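Long-range contact in phosphoserine aminotransferase (Bacillus circulans, PDB 1W3U), which catalyses the reversible, pyridoxal-phosphate-dependent transamination between phosphoserine and 3-phosphohydroxypyruvate, a step of serine biosynthesis: residues Thr153-Gln158 with Arg329-Leu334. The protein carries 1 engineered substitution. Numbering follows the deposited sequence.
Sequences TIEGAQ and RSVGGL. With PLP (pyridoxal-5'-phosphate), chain B.
With chi1 at -70°, Ile154 keeps CG1 beside its backbone N and swings CG2 anti to that N, and Val331 turns CG2 back beside its own N with CG1 antiperiplanar to it (chi1 179°), which sets the two CG2 methyls against each other. Ile154 CG2 and Val331 CG2 meet at 3.6 Å, methyl to methyl, the two side chains running aslant. The same Val331 CG2 also rests on the backbone of the turn, 3.5 Å from Ile154 O, so one methyl spans both the side chain and the carbonyl of Ile154. Ser330 borders this apolar touch: its OG lies 3.9 Å from Ile154 CG2, a van der Waals contact. The carboxylate of Glu155 comes up beside the valine, OE2 4.2 Å from Val331 CG2, but OE2 is hydrogen-bonded to Ser102 OG, at the start of helix 102-114. Across the two segments the contact is thus purely by packing, small in area, with Val331 contributing most from the partly exposed loop and Ile154 buried behind it. The Ile154 side chain also touches Trp103, a residue of the cofactor site, and His328. One residue earlier, Thr153 OG1 shares a 2.5 Å hydrogen bond with PLP O3, the phenolic oxygen of the cofactor, and has a second hydrogen-bonding partner in Ser176 OG. Thr153 O accepts a hydrogen bond from Arg335 NH1, so strand 334-337 is also tied to the 153-158 turn. Gly156 and Ala157, both facing Glu152, form a G1 beta bulge at the end of the short hairpin loop joining strand 151-152 to the weakly bonded strand 157-158. The loop before strand 334-337 therefore packs on the hairpin loop that presents Thr153 to the cofactor, beside the pyridoxal-phosphate site of a class-V aminotransferase.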
loop_
_atom_site.group_PDB
_atom_site.type_symbol
_atom_site.label_atom_id
_atom_site.label_comp_id
_atom_site.label_asym_id
_atom_site.label_seq_id
_atom_site.Cartn_x
_atom_site.Cartn_y
_atom_site.Cartn_z
ATOM N N THR A 153 7.026 16.220 -12.224
ATOM C CA THR A 153 6.968 16.762 -10.877
ATOM C C THR A 153 8.261 17.410 -10.453
ATOM O O THR A 153 8.278 18.345 -9.653
ATOM C CB THR A 153 6.744 15.579 -9.913
ATOM O OG1 THR A 153 5.757 14.767 -10.559
ATOM C CG2 THR A 153 6.183 16.052 -8.592
ATOM N N ILE A 154 9.352 16.860 -10.972
ATOM C CA ILE A 154 10.658 17.380 -10.544
ATOM C C ILE A 154 11.084 18.542 -11.423
ATOM O O ILE A 154 11.665 19.505 -10.922
ATOM C CB ILE A 154 11.686 16.247 -10.569
ATOM C CG1 ILE A 154 11.410 15.217 -9.460
ATOM C CG2 ILE A 154 13.132 16.733 -10.479
ATOM C CD1 ILE A 154 12.170 13.917 -9.746
ATOM N N GLU A 155 10.800 18.522 -12.715
ATOM C CA GLU A 155 11.283 19.618 -13.552
ATOM C C GLU A 155 10.354 20.818 -13.524
ATOM O O GLU A 155 10.797 21.923 -13.860
ATOM C CB GLU A 155 11.468 19.095 -14.997
ATOM C CG GLU A 155 12.845 18.413 -15.105
ATOM C CD GLU A 155 12.854 16.991 -14.636
ATOM O OE1 GLU A 155 11.834 16.281 -14.753
ATOM O OE2 GLU A 155 13.894 16.503 -14.169
ATOM N N GLY A 156 9.085 20.577 -13.165
ATOM C CA GLY A 156 8.083 21.615 -13.150
ATOM C C GLY A 156 7.452 21.889 -14.507
ATOM O O GLY A 156 6.975 22.995 -14.783
ATOM N N ALA A 157 7.367 20.906 -15.396
ATOM C CA ALA A 157 6.789 21.072 -16.706
ATOM C C ALA A 157 5.463 20.322 -16.781
ATOM O O ALA A 157 5.306 19.288 -16.149
ATOM C CB ALA A 157 7.736 20.573 -17.803
ATOM N N GLN A 158 4.514 20.834 -17.566
ATOM C CA GLN A 158 3.220 20.157 -17.606
ATOM C C GLN A 158 2.515 20.309 -18.949
ATOM O O GLN A 158 2.450 21.390 -19.515
ATOM C CB GLN A 158 2.330 20.726 -16.499
ATOM C CG GLN A 158 0.890 20.216 -16.458
ATOM C CD GLN A 158 0.121 20.896 -15.324
ATOM O OE1 GLN A 158 0.290 22.104 -15.123
ATOM N NE2 GLN A 158 -0.698 20.127 -14.622
ATOM N N ARG A 329 18.108 17.823 -6.565
ATOM C CA ARG A 329 19.462 18.149 -7.012
ATOM C C ARG A 329 19.593 18.249 -8.525
ATOM O O ARG A 329 20.267 19.156 -9.045
ATOM C CB ARG A 329 20.437 17.118 -6.450
ATOM N N SER A 330 18.963 17.352 -9.294
ATOM C CA SER A 330 19.141 17.438 -10.738
ATOM C C SER A 330 18.699 18.768 -11.327
ATOM O O SER A 330 19.097 19.185 -12.425
ATOM C CB SER A 330 18.359 16.284 -11.396
ATOM O OG SER A 330 16.960 16.395 -11.175
ATOM N N VAL A 331 17.834 19.481 -10.616
ATOM C CA VAL A 331 17.265 20.712 -11.155
ATOM C C VAL A 331 17.983 21.888 -10.487
ATOM O O VAL A 331 18.288 22.875 -11.149
ATOM C CB VAL A 331 15.750 20.764 -10.882
ATOM C CG1 VAL A 331 15.099 22.043 -11.414
ATOM C CG2 VAL A 331 15.098 19.536 -11.487
ATOM N N GLY A 332 18.194 21.652 -9.200
ATOM C CA GLY A 332 18.625 22.593 -8.192
ATOM C C GLY A 332 17.608 23.694 -7.965
ATOM O O GLY A 332 16.478 23.691 -8.455
ATOM N N GLY A 333 17.967 24.700 -7.187
ATOM C CA GLY A 333 16.976 25.733 -6.917
ATOM C C GLY A 333 15.851 25.214 -6.033
ATOM O O GLY A 333 16.020 24.435 -5.103
ATOM N N LEU A 334 14.666 25.713 -6.357
ATOM C CA LEU A 334 13.507 25.629 -5.499
ATOM C C LEU A 334 12.357 25.000 -6.279
ATOM O O LEU A 334 12.307 25.095 -7.514
ATOM C CB LEU A 334 13.031 27.017 -5.023
ATOM C CG LEU A 334 13.861 27.742 -3.949
ATOM C CD1 LEU A 334 14.349 26.787 -2.866
ATOM C CD2 LEU A 334 15.033 28.454 -4.585
HETATM N N1 PLP B . 5.549 9.593 -11.324
HETATM C C2 PLP B . 5.344 10.896 -10.986
HETATM C C2A PLP B . 4.954 11.890 -12.082
HETATM C C3 PLP B . 5.495 11.282 -9.670
HETATM O O3 PLP B . 5.286 12.596 -9.375
HETATM C C4 PLP B . 5.861 10.366 -8.714
HETATM C C4A PLP B . 6.015 10.733 -7.222
HETATM C C5 PLP B . 6.061 9.041 -9.074
HETATM C C6 PLP B . 5.897 8.677 -10.382
HETATM C C5A PLP B . 6.451 7.974 -8.069
HETATM O O4P PLP B . 5.388 7.581 -7.212
HETATM P P PLP B . 5.628 6.480 -6.116
HETATM O O1P PLP B . 4.283 6.192 -5.490
HETATM O O2P PLP B . 6.599 7.031 -5.109
HETATM O O3P PLP B . 6.179 5.254 -6.810
#